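Long-range contacts in unknown protein (Galdieria sulphuraria, PDB 2NYI), which is of unknown function but carries tandem ACT domains, a fold that often binds amino acids or other small regulatory ligands: residues A[5-10]-A[77-82]; A[32-37]-A[50-55]; A[24-29]-A[63-68]; A[119-124]-A[143-148]. One frame throughout, in Å; residues are numbered along the deposited sequence.

Contact 1. Residues A[5-10]-A[77-82]; sequences SFVVSV and RRASSV
The tight part is a short antiparallel pairing of strand 4-13 with the end of strand 73-78. V7 and R77 form a hydrogen-bonded pair, V7 N reaching R77 O at 2.8 Å nearly along the C=O axis and R77 N returning to V7 O at 3.0 Å. Two residues on, A79 N meets S5 O at 2.8 Å from 34° above the carbonyl plane, so the bonding runs just past the strand end at R78. On the V7 side the R77 chain, extended from CG to NE, lies alongside the valine and sets one face of its guanidinium over V7 CG2, 3.9 Å from R77 NH2. R77 NH1 holds S80 OG at 3.0 Å, while NE and NH2 bind D44 and G42 of the second subunit. An alanine here would remove the guanidinium and would probably weaken the hold on the second subunit and leave V7 less covered. The looser side carries R78, solvent-exposed and modelled in two conformers: in one, its bent chain lays CD over one face of the F6 ring, 3.4 Å from CE1, and NH2 bonds Q4. Such pairing of first and last strands is characteristic of the ferredoxin-like βαββαβ fold of ACT domains.

Contact 2. Residues A[32-37]-A[50-55]; sequences NVESSR and LVSLNA
A classic beta bulge interrupts the antiparallel hairpin of strands 32-41 and 44-53, the second and third strands of the ACT-domain βαββαβ unit. Two residues, E34 and S35, stand opposite the single residue L50. The extra residue is taken up at E34, whose backbone has helix-like torsions (phi -78°, psi -46°), and both amides then turn to the same carbonyl. L50 O accepts E34 N at 2.8 Å in its own plane, whereas S35 N at 3.5 Å from L50 O adds only a weak bond. L50 N closes the bulge by giving to S35 O at 2.9 Å. Ordinary pairing resumes at N32 and S52, which exchange two bonds, the shorter from S52 N to N32 O at 2.8 Å.

The face bearing N32, S35, L50 and S52 mixes polar and apolar groups. S35 OG sits between its backbone N and carbonyl carbon (chi1 56°), which brings it against the leucine branch, 3.2 Å from L50 CD1. A water joins the other end of this face, accepting from N32 ND2 at 3.0 Å and lying 3.2 Å from S52 OG; ND2 also binds D102 of the second subunit.

On the other face, V33 and V51 rest on L26 of helix 18-28. V51 pairs through its backbone with F6 of strand 4-13, while S35, S36 and R37 form an antiparallel ladder with a strand of the second subunit, carrying the sheet across the interface.

Contact 3. Residues A[24-29]-A[63-68]; sequences WALKNI and SALESA
A64 O takes one hydrogen bond, from A68 N at 3.1 Å within its own helix, and is touched from the opposing helix by the A25 methyl, A25 CB lying 3.9 Å from A64 O without bonding. The rest of the meeting between residues 24-29 and 63-68 is made of apolar groups. A25 points across and touches A68 methyl to methyl, A25 CB to A68 CB 3.6 Å. L65 CD2 lies 3.9 Å from the same A25 CB. These are the two helices of the βαββαβ ACT unit, which lie side by side on one face of its sheet; here the short segments run roughly antiparallel, at 141°, with their axes 9.1 Å apart. Small alanines on both sides are what let the backbones come near, A25 CA and A64 CA being only 5.9 Å apart. The leucines work at one flank: L26 and L65 both carry CG anti to the carbonyl carbon, cross obliquely and meet tip to tip, L26 CD2 to L65 CD2 3.9 Å. Near the end of helix 18-28, I29 has CG1 between the backbone N and the carbonyl carbon (chi1 60°), which brings I29 CD1 to 3.9 Å from A64 CB, while the side chain also touches L60 and I61.

Contact 4. Residues A[119-124]-A[143-148]; sequences ANIVEL and SRVAFP
Backbone hydrogen bonds carry most of this antiparallel pairing, which contains a classic beta bulge with V122 and E123 both opposite R144. R144 O is gripped twice, by V122 N at 2.7 Å and by E123 N at 3.2 Å, the latter on a lone pair. N120 and A146 exchange two further bonds on the other side of the bulge. E123 O is likewise held by two donors: R144 N at 3.0 Å, from above the carbonyl plane, and S143 OG at 2.8 Å, within it. The serine reaches there because OG is anti to its backbone N (chi1 -165°).

As for charge, E123 and R144 lie side by side with their flat ends 21° apart, yet E123 OE2 stays 4.1 Å from R144 NE, well out of the guanidinium plane; the arginine makes its salt bridges with E93 and E95. An alanine in place of E123 would remove the carboxylate and would probably leave the R144 chain less well packed on this side.

Apolar contacts include A119 CB on F147 CD2 at 3.8 Å. Among its neighbours, the hairpin rests A119, I121 and V145 on L114 of helix 106-116, while strand 137-148 pairs with strand 91-99, where F147 stacks on Y94.

Contacts 1, 2 and 3 build one ACT unit, whereas contact 4 belongs to the second four-stranded sheet, about 32 Å from contact 3 between centres. Contacts 1 and 2 share a sheet, F6 N probably bonding V51 O, and contact 3 lies against both through V8, V51 and V33, which meet its leucines. Contact 2 is the surface one; the other three are partly buried. Contact 3 is purely apolar, as suits helix against helix, while the strand pairings rest on backbone bonds. Contacts 2 and 4 occupy corresponding hairpins and each has a bulge, and R37 of the first touches V122 and E123 of the second. All four reach the second subunit.

Contact 1. Residues A[5-10]-A[77-82]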
loop_
_atom_site.group_PDB
_atom_site.type_symbol
_atom_site.label_atom_id
_atom_site.label_comp_id
_atom_site.label_asym_id
_atom_site.label_seq_id
_atom_site.Cartn_x
_atom_site.Cartn_y
_atom_site.Cartn_z
ATOM N N SER A 5 -10.349 -4.722 18.493
ATOM C CA SER A 5 -9.656 -4.458 17.219
ATOM C C SER A 5 -8.158 -4.190 17.407
ATOM O O SER A 5 -7.753 -3.484 18.337
ATOM C CB SER A 5 -10.311 -3.284 16.492
ATOM O OG SER A 5 -9.587 -2.978 15.295
ATOM N N PHE A 6 -7.340 -4.750 16.514
ATOM C CA PHE A 6 -5.891 -4.610 16.592
ATOM C C PHE A 6 -5.381 -4.156 15.226
ATOM O O PHE A 6 -5.987 -4.475 14.198
ATOM C CB PHE A 6 -5.235 -5.949 16.970
ATOM C CG PHE A 6 -5.668 -6.468 18.314
ATOM C CD1 PHE A 6 -4.989 -6.105 19.459
ATOM C CD2 PHE A 6 -6.811 -7.274 18.426
ATOM C CE1 PHE A 6 -5.419 -6.572 20.729
ATOM C CE2 PHE A 6 -7.242 -7.740 19.680
ATOM C CZ PHE A 6 -6.541 -7.394 20.820
ATOM N N VAL A 7 -4.289 -3.395 15.225
ATOM C CA VAL A 7 -3.632 -2.962 13.991
ATOM C C VAL A 7 -2.330 -3.727 13.891
ATOM O O VAL A 7 -1.515 -3.731 14.823
ATOM C CB VAL A 7 -3.350 -1.441 13.956
ATOM C CG1 VAL A 7 -2.983 -1.010 12.538
ATOM C CG2 VAL A 7 -4.576 -0.663 14.451
ATOM N N VAL A 8 -2.169 -4.405 12.762
ATOM C CA VAL A 8 -1.027 -5.255 12.493
ATOM C C VAL A 8 -0.293 -4.717 11.261
ATOM O O VAL A 8 -0.934 -4.404 10.250
ATOM C CB VAL A 8 -1.507 -6.723 12.210
ATOM C CG1 VAL A 8 -0.344 -7.617 11.785
ATOM C CG2 VAL A 8 -2.213 -7.290 13.430
ATOM N N SER A 9 1.026 -4.578 11.372
ATOM C CA SER A 9 1.890 -4.216 10.241
ATOM C C SER A 9 2.844 -5.363 9.962
ATOM O O SER A 9 3.407 -5.946 10.898
ATOM C CB SER A 9 2.707 -2.956 10.573
ATOM O OG SER A 9 1.893 -1.789 10.495
ATOM N N VAL A 10 3.028 -5.682 8.682
ATOM C CA VAL A 10 3.919 -6.761 8.255
ATOM C C VAL A 10 4.794 -6.186 7.146
ATOM O O VAL A 10 4.278 -5.562 6.196
ATOM C CB VAL A 10 3.107 -7.965 7.693
ATOM C CG1 VAL A 10 4.038 -9.100 7.158
ATOM C CG2 VAL A 10 2.116 -8.502 8.726
ATOM N N ARG A 77 -0.694 -3.951 17.723
ATOM C CA ARG A 77 -1.069 -3.067 18.824
ATOM C C ARG A 77 -2.578 -2.934 18.844
ATOM O O ARG A 77 -3.236 -3.196 17.833
ATOM C CB ARG A 77 -0.441 -1.682 18.683
ATOM C CG ARG A 77 -0.888 -0.913 17.450
ATOM C CD ARG A 77 -0.369 0.505 17.431
ATOM N NE ARG A 77 -0.766 1.182 16.196
ATOM C CZ ARG A 77 -1.911 1.851 16.024
ATOM N NH1 ARG A 77 -2.811 1.961 17.002
ATOM N NH2 ARG A 77 -2.160 2.425 14.861
ATOM N N ARG A 78 -3.127 -2.561 20.000
ATOM C CA ARG A 78 -4.553 -2.284 20.107
ATOM C C ARG A 78 -4.885 -1.162 19.126
ATOM O O ARG A 78 -4.055 -0.268 18.880
ATOM C CB ARG A 78 -4.928 -1.868 21.543
ATOM C CG ARG A 78 -6.041 -2.694 22.227
ATOM C CD ARG A 78 -6.833 -3.560 21.261
ATOM N NE ARG A 78 -8.282 -3.539 21.454
ATOM C CZ ARG A 78 -9.090 -2.570 21.026
ATOM N NH1 ARG A 78 -8.603 -1.507 20.407
ATOM N NH2 ARG A 78 -10.398 -2.655 21.233
ATOM N N ALA A 79 -6.082 -1.223 18.549
ATOM C CA ALA A 79 -6.580 -0.163 17.681
ATOM C C ALA A 79 -6.744 1.127 18.474
ATOM O O ALA A 79 -7.065 1.098 19.667
ATOM C CB ALA A 79 -7.904 -0.556 17.045
ATOM N N SER A 80 -6.521 2.246 17.798
ATOM C CA SER A 80 -6.538 3.570 18.411
ATOM C C SER A 80 -7.928 3.956 18.909
ATOM O O SER A 80 -8.940 3.591 18.303
ATOM C CB SER A 80 -6.028 4.618 17.419
ATOM O OG SER A 80 -4.725 4.288 16.951
ATOM N N SER A 81 -7.968 4.690 20.019
ATOM C CA SER A 81 -9.223 5.210 20.537
ATOM C C SER A 81 -9.598 6.492 19.788
ATOM O O SER A 81 -10.589 6.508 19.050
ATOM C CB SER A 81 -9.140 5.442 22.054
ATOM O OG SER A 81 -8.129 6.383 22.383
ATOM N N VAL A 82 -8.775 7.533 19.957
ATOM C CA VAL A 82 -9.021 8.903 19.450
ATOM C C VAL A 82 -9.751 8.991 18.099
ATOM O O VAL A 82 -10.838 9.566 18.004
ATOM C CB VAL A 82 -7.700 9.741 19.404
ATOM C CG1 VAL A 82 -6.681 9.128 18.436
ATOM C CG2 VAL A 82 -7.988 11.197 19.044
#

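Contact 2. Residues A[32-37]-A[50-55]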
loop_
_atom_site.group_PDB
_atom_site.type_symbol
_atom_site.label_atom_id
_atom_site.label_comp_id
_atom_site.label_asym_id
_atom_site.label_seq_id
_atom_site.Cartn_x
_atom_site.Cartn_y
_atom_site.Cartn_z
ATOM N N ASN A 32 -10.546 -12.274 12.799
ATOM C CA ASN A 32 -11.132 -11.861 11.513
ATOM C C ASN A 32 -10.440 -10.618 10.960
ATOM O O ASN A 32 -10.104 -9.706 11.702
ATOM C CB ASN A 32 -12.657 -11.613 11.613
ATOM C CG ASN A 32 -13.342 -11.465 10.214
ATOM O OD1 ASN A 32 -13.211 -12.344 9.344
ATOM N ND2 ASN A 32 -14.082 -10.344 10.008
ATOM N N VAL A 33 -10.234 -10.600 9.655
ATOM C CA VAL A 33 -9.722 -9.419 8.968
ATOM C C VAL A 33 -10.886 -8.422 8.790
ATOM O O VAL A 33 -11.835 -8.725 8.070
ATOM C CB VAL A 33 -9.106 -9.811 7.596
ATOM C CG1 VAL A 33 -8.744 -8.586 6.792
ATOM C CG2 VAL A 33 -7.864 -10.724 7.786
ATOM N N GLU A 34 -10.830 -7.266 9.461
ATOM C CA GLU A 34 -11.815 -6.188 9.243
ATOM C C GLU A 34 -11.485 -5.420 7.949
ATOM O O GLU A 34 -12.358 -5.113 7.135
ATOM C CB GLU A 34 -11.861 -5.223 10.430
ATOM C CG GLU A 34 -12.714 -3.958 10.181
ATOM C CD GLU A 34 -12.779 -2.964 11.370
ATOM O OE1 GLU A 34 -12.307 -3.285 12.492
ATOM O OE2 GLU A 34 -13.317 -1.846 11.162
ATOM N N SER A 35 -10.216 -5.081 7.774
ATOM C CA SER A 35 -9.790 -4.363 6.565
ATOM C C SER A 35 -8.301 -4.539 6.403
ATOM O O SER A 35 -7.617 -4.879 7.363
ATOM C CB SER A 35 -10.150 -2.878 6.654
ATOM O OG SER A 35 -9.593 -2.321 7.827
ATOM N N SER A 36 -7.815 -4.308 5.182
ATOM C CA SER A 36 -6.392 -4.477 4.888
ATOM C C SER A 36 -5.975 -3.637 3.697
ATOM O O SER A 36 -6.767 -3.371 2.766
ATOM C CB SER A 36 -6.045 -5.953 4.665
ATOM O OG SER A 36 -6.754 -6.451 3.544
ATOM N N ARG A 37 -4.712 -3.243 3.702
ATOM C CA ARG A 37 -4.130 -2.569 2.560
ATOM C C ARG A 37 -2.742 -3.154 2.383
ATOM O O ARG A 37 -1.973 -3.183 3.324
ATOM C CB ARG A 37 -4.037 -1.073 2.836
ATOM C CG ARG A 37 -5.434 -0.425 2.898
ATOM C CD ARG A 37 -5.412 1.069 2.962
ATOM N NE ARG A 37 -6.748 1.610 2.711
ATOM C CZ ARG A 37 -7.045 2.909 2.691
ATOM N NH1 ARG A 37 -6.110 3.822 2.930
ATOM N NH2 ARG A 37 -8.288 3.296 2.443
ATOM N N LEU A 50 -6.395 -4.410 9.926
ATOM C CA LEU A 50 -7.223 -4.292 11.138
ATOM C C LEU A 50 -7.808 -5.679 11.388
ATOM O O LEU A 50 -8.485 -6.267 10.518
ATOM C CB LEU A 50 -8.327 -3.226 10.998
ATOM C CG LEU A 50 -7.797 -1.775 10.887
ATOM C CD1 LEU A 50 -8.884 -0.787 10.495
ATOM C CD2 LEU A 50 -7.185 -1.359 12.217
ATOM N N VAL A 51 -7.510 -6.195 12.570
ATOM C CA VAL A 51 -7.815 -7.583 12.918
ATOM C C VAL A 51 -8.704 -7.572 14.150
ATOM O O VAL A 51 -8.391 -6.878 15.123
ATOM C CB VAL A 51 -6.518 -8.381 13.230
ATOM C CG1 VAL A 51 -6.842 -9.778 13.808
ATOM C CG2 VAL A 51 -5.650 -8.514 12.004
ATOM N N SER A 52 -9.824 -8.301 14.086
ATOM C CA SER A 52 -10.727 -8.450 15.236
ATOM C C SER A 52 -10.491 -9.783 15.910
ATOM O O SER A 52 -10.317 -10.803 15.236
ATOM C CB SER A 52 -12.198 -8.343 14.803
ATOM O OG SER A 52 -12.477 -7.028 14.360
ATOM N N LEU A 53 -10.459 -9.763 17.242
ATOM C CA LEU A 53 -10.259 -10.970 18.028
ATOM C C LEU A 53 -11.037 -10.854 19.329
ATOM O O LEU A 53 -11.087 -9.782 19.938
ATOM C CB LEU A 53 -8.759 -11.195 18.307
ATOM C CG LEU A 53 -8.346 -12.466 19.068
ATOM C CD1 LEU A 53 -8.616 -13.754 18.268
ATOM C CD2 LEU A 53 -6.879 -12.402 19.483
ATOM N N ASN A 54 -11.664 -11.952 19.745
ATOM C CA ASN A 54 -12.318 -11.999 21.060
ATOM C C ASN A 54 -11.286 -12.176 22.167
ATOM O O ASN A 54 -11.226 -13.227 22.810
ATOM C CB ASN A 54 -13.353 -13.123 21.112
ATOM C CG ASN A 54 -14.635 -12.776 20.383
ATOM O OD1 ASN A 54 -14.674 -11.874 19.537
ATOM N ND2 ASN A 54 -15.702 -13.504 20.702
ATOM N N ALA A 55 -10.460 -11.153 22.365
ATOM C CA ALA A 55 -9.400 -11.181 23.371
ATOM C C ALA A 55 -8.899 -9.778 23.685
ATOM O O ALA A 55 -8.982 -8.875 22.844
ATOM C CB ALA A 55 -8.236 -12.087 22.924
HETATM O O HOH W 1 -14.094 -7.974 11.816
#

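Contact 3. Residues A[24-29]-A[63-68]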
loop_
_atom_site.group_PDB
_atom_site.type_symbol
_atom_site.label_atom_id
_atom_site.label_comp_id
_atom_site.label_asym_id
_atom_site.label_seq_id
_atom_site.Cartn_x
_atom_site.Cartn_y
_atom_site.Cartn_z
ATOM N N TRP A 24 -4.090 -17.632 6.695
ATOM C CA TRP A 24 -4.192 -18.952 7.304
ATOM C C TRP A 24 -3.966 -18.853 8.819
ATOM O O TRP A 24 -4.719 -19.437 9.617
ATOM C CB TRP A 24 -3.208 -19.928 6.653
ATOM C CG TRP A 24 -3.387 -21.295 7.190
ATOM C CD1 TRP A 24 -4.194 -22.274 6.685
ATOM C CD2 TRP A 24 -2.802 -21.828 8.391
ATOM N NE1 TRP A 24 -4.124 -23.399 7.486
ATOM C CE2 TRP A 24 -3.274 -23.153 8.532
ATOM C CE3 TRP A 24 -1.913 -21.320 9.349
ATOM C CZ2 TRP A 24 -2.896 -23.975 9.601
ATOM C CZ3 TRP A 24 -1.532 -22.146 10.417
ATOM C CH2 TRP A 24 -2.026 -23.456 10.527
ATOM N N ALA A 25 -2.940 -18.098 9.215
ATOM C CA ALA A 25 -2.575 -17.982 10.631
ATOM C C ALA A 25 -3.692 -17.371 11.463
ATOM O O ALA A 25 -3.985 -17.851 12.558
ATOM C CB ALA A 25 -1.278 -17.169 10.788
ATOM N N LEU A 26 -4.304 -16.308 10.947
ATOM C CA LEU A 26 -5.418 -15.628 11.623
ATOM C C LEU A 26 -6.648 -16.527 11.699
ATOM O O LEU A 26 -7.320 -16.572 12.728
ATOM C CB LEU A 26 -5.792 -14.335 10.892
ATOM C CG LEU A 26 -4.756 -13.212 10.894
ATOM C CD1 LEU A 26 -5.434 -11.895 10.442
ATOM C CD2 LEU A 26 -4.138 -13.052 12.259
ATOM N N LYS A 27 -6.935 -17.234 10.607
ATOM C CA LYS A 27 -8.102 -18.146 10.574
ATOM C C LYS A 27 -7.980 -19.203 11.662
ATOM O O LYS A 27 -8.963 -19.536 12.344
ATOM C CB LYS A 27 -8.253 -18.811 9.198
ATOM C CG LYS A 27 -9.516 -19.674 9.094
ATOM C CD LYS A 27 -9.612 -20.450 7.784
ATOM C CE LYS A 27 -10.908 -21.277 7.791
ATOM N NZ LYS A 27 -11.312 -21.786 6.457
ATOM N N ASN A 28 -6.755 -19.720 11.804
ATOM C CA ASN A 28 -6.382 -20.759 12.757
ATOM C C ASN A 28 -6.663 -20.353 14.208
ATOM O O ASN A 28 -7.018 -21.201 15.035
ATOM C CB ASN A 28 -4.895 -21.116 12.560
ATOM C CG ASN A 28 -4.446 -22.321 13.377
ATOM O OD1 ASN A 28 -5.053 -23.393 13.316
ATOM N ND2 ASN A 28 -3.342 -22.160 14.118
ATOM N N ILE A 29 -6.525 -19.058 14.496
ATOM C CA ILE A 29 -6.729 -18.521 15.863
ATOM C C ILE A 29 -8.084 -17.809 15.998
ATOM O O ILE A 29 -8.321 -17.118 16.987
ATOM C CB ILE A 29 -5.576 -17.587 16.356
ATOM C CG1 ILE A 29 -5.410 -16.354 15.432
ATOM C CG2 ILE A 29 -4.260 -18.372 16.518
ATOM C CD1 ILE A 29 -4.473 -15.257 15.995
ATOM N N SER A 63 2.192 -13.780 18.022
ATOM C CA SER A 63 2.813 -15.089 18.029
ATOM C C SER A 63 2.446 -15.929 16.825
ATOM O O SER A 63 3.336 -16.547 16.227
ATOM C CB SER A 63 2.482 -15.822 19.335
ATOM O OG SER A 63 3.237 -15.219 20.366
ATOM N N ALA A 64 1.154 -15.974 16.484
ATOM C CA ALA A 64 0.656 -16.777 15.361
ATOM C C ALA A 64 1.316 -16.336 14.053
ATOM O O ALA A 64 1.710 -17.168 13.217
ATOM C CB ALA A 64 -0.866 -16.658 15.247
ATOM N N LEU A 65 1.444 -15.015 13.898
ATOM C CA LEU A 65 2.018 -14.424 12.681
ATOM C C LEU A 65 3.529 -14.629 12.607
ATOM O O LEU A 65 4.062 -14.918 11.531
ATOM C CB LEU A 65 1.649 -12.940 12.592
ATOM C CG LEU A 65 0.158 -12.648 12.339
ATOM C CD1 LEU A 65 -0.017 -11.124 12.196
ATOM C CD2 LEU A 65 -0.417 -13.393 11.103
ATOM N N GLU A 66 4.231 -14.490 13.734
ATOM C CA GLU A 66 5.655 -14.774 13.756
ATOM C C GLU A 66 5.957 -16.228 13.362
ATOM O O GLU A 66 6.954 -16.482 12.672
ATOM C CB GLU A 66 6.263 -14.439 15.113
ATOM C CG GLU A 66 6.352 -12.946 15.420
ATOM C CD GLU A 66 7.108 -12.669 16.720
ATOM O OE1 GLU A 66 7.842 -13.566 17.188
ATOM O OE2 GLU A 66 6.986 -11.563 17.276
ATOM N N SER A 67 5.088 -17.164 13.760
ATOM C CA SER A 67 5.242 -18.583 13.389
ATOM C C SER A 67 5.005 -18.806 11.892
ATOM O O SER A 67 5.760 -19.545 11.250
ATOM C CB SER A 67 4.299 -19.483 14.214
ATOM O OG SER A 67 4.357 -20.845 13.771
ATOM N N ALA A 68 3.970 -18.159 11.353
ATOM C CA ALA A 68 3.556 -18.307 9.950
ATOM C C ALA A 68 4.491 -17.582 8.974
ATOM O O ALA A 68 4.632 -18.001 7.822
ATOM C CB ALA A 68 2.124 -17.798 9.757
#

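Contact 4. Residues A[119-124]-A[143-148]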
loop_
_atom_site.group_PDB
_atom_site.type_symbol
_atom_site.label_atom_id
_atom_site.label_comp_id
_atom_site.label_asym_id
_atom_site.label_seq_id
_atom_site.Cartn_x
_atom_site.Cartn_y
_atom_site.Cartn_z
ATOM N N ALA A 119 -2.410 18.699 5.457
ATOM C CA ALA A 119 -3.092 17.623 4.747
ATOM C C ALA A 119 -2.464 16.292 5.131
ATOM O O ALA A 119 -1.222 16.185 5.217
ATOM C CB ALA A 119 -3.018 17.843 3.227
ATOM N N ASN A 120 -3.295 15.286 5.394
ATOM C CA ASN A 120 -2.782 13.936 5.593
ATOM C C ASN A 120 -2.920 13.133 4.310
ATOM O O ASN A 120 -3.903 13.256 3.599
ATOM C CB ASN A 120 -3.484 13.204 6.733
ATOM C CG ASN A 120 -2.768 11.934 7.128
ATOM O OD1 ASN A 120 -1.629 11.966 7.609
ATOM N ND2 ASN A 120 -3.431 10.798 6.928
ATOM N N ILE A 121 -1.909 12.333 4.018
ATOM C CA ILE A 121 -1.934 11.493 2.833
ATOM C C ILE A 121 -2.499 10.127 3.223
ATOM O O ILE A 121 -1.985 9.466 4.136
ATOM C CB ILE A 121 -0.521 11.373 2.202
ATOM C CG1 ILE A 121 0.043 12.767 1.858
ATOM C CG2 ILE A 121 -0.582 10.496 0.942
ATOM C CD1 ILE A 121 1.483 12.747 1.326
ATOM N N VAL A 122 -3.570 9.723 2.546
ATOM C CA VAL A 122 -4.258 8.476 2.862
ATOM C C VAL A 122 -3.785 7.342 1.941
ATOM O O VAL A 122 -3.658 6.191 2.379
ATOM C CB VAL A 122 -5.799 8.646 2.756
ATOM C CG1 VAL A 122 -6.503 7.368 3.215
ATOM C CG2 VAL A 122 -6.252 9.834 3.605
ATOM N N GLU A 123 -3.535 7.679 0.672
ATOM C CA GLU A 123 -3.071 6.697 -0.333
ATOM C C GLU A 123 -2.076 7.431 -1.203
ATOM O O GLU A 123 -2.246 8.618 -1.444
ATOM C CB GLU A 123 -4.231 6.232 -1.240
ATOM C CG GLU A 123 -5.529 5.830 -0.527
ATOM C CD GLU A 123 -6.690 5.525 -1.491
ATOM O OE1 GLU A 123 -6.472 5.477 -2.725
ATOM O OE2 GLU A 123 -7.824 5.329 -1.003
ATOM N N LEU A 124 -1.046 6.733 -1.708
ATOM C CA LEU A 124 -0.087 7.384 -2.592
ATOM C C LEU A 124 0.566 6.342 -3.469
ATOM O O LEU A 124 0.961 5.287 -2.987
ATOM C CB LEU A 124 0.989 8.134 -1.788
ATOM C CG LEU A 124 2.196 8.609 -2.619
ATOM C CD1 LEU A 124 1.745 9.767 -3.454
ATOM C CD2 LEU A 124 3.358 8.999 -1.745
ATOM N N SER A 143 -2.833 10.175 -5.677
ATOM C CA SER A 143 -2.856 10.209 -4.230
ATOM C C SER A 143 -4.279 10.526 -3.739
ATOM O O SER A 143 -5.064 11.174 -4.449
ATOM C CB SER A 143 -1.881 11.292 -3.753
ATOM O OG SER A 143 -1.579 11.174 -2.370
ATOM N N ARG A 144 -4.602 10.041 -2.546
ATOM C CA ARG A 144 -5.777 10.519 -1.824
ATOM C C ARG A 144 -5.286 11.245 -0.582
ATOM O O ARG A 144 -4.495 10.698 0.210
ATOM C CB ARG A 144 -6.684 9.354 -1.451
ATOM C CG ARG A 144 -8.078 9.746 -0.975
ATOM C CD ARG A 144 -8.825 8.451 -0.712
ATOM N NE ARG A 144 -10.231 8.616 -0.371
ATOM C CZ ARG A 144 -11.245 8.298 -1.173
ATOM N NH1 ARG A 144 -11.019 7.816 -2.390
ATOM N NH2 ARG A 144 -12.493 8.471 -0.754
ATOM N N VAL A 145 -5.737 12.488 -0.422
ATOM C CA VAL A 145 -5.316 13.336 0.695
ATOM C C VAL A 145 -6.540 13.872 1.429
ATOM O O VAL A 145 -7.632 13.902 0.869
ATOM C CB VAL A 145 -4.414 14.535 0.217
ATOM C CG1 VAL A 145 -3.179 14.022 -0.532
ATOM C CG2 VAL A 145 -5.219 15.558 -0.650
ATOM N N ALA A 146 -6.357 14.271 2.686
ATOM C CA ALA A 146 -7.459 14.768 3.496
ATOM C C ALA A 146 -7.052 16.049 4.197
ATOM O O ALA A 146 -5.982 16.127 4.813
ATOM C CB ALA A 146 -7.895 13.725 4.523
ATOM N N PHE A 147 -7.934 17.041 4.116
ATOM C CA PHE A 147 -7.745 18.294 4.827
ATOM C C PHE A 147 -9.066 19.039 4.960
ATOM O O PHE A 147 -10.034 18.745 4.233
ATOM C CB PHE A 147 -6.674 19.162 4.140
ATOM C CG PHE A 147 -6.977 19.490 2.700
ATOM C CD1 PHE A 147 -7.870 20.511 2.380
ATOM C CD2 PHE A 147 -6.359 18.783 1.663
ATOM C CE1 PHE A 147 -8.156 20.823 1.064
ATOM C CE2 PHE A 147 -6.640 19.077 0.339
ATOM C CZ PHE A 147 -7.523 20.112 0.027
ATOM N N PRO A 148 -9.132 20.004 5.911
ATOM C CA PRO A 148 -10.362 20.799 6.056
ATOM C C PRO A 148 -10.716 21.529 4.773
ATOM O O PRO A 148 -9.882 22.260 4.217
ATOM C CB PRO A 148 -10.007 21.814 7.153
ATOM C CG PRO A 148 -8.942 21.111 7.982
ATOM C CD PRO A 148 -8.127 20.341 6.934
#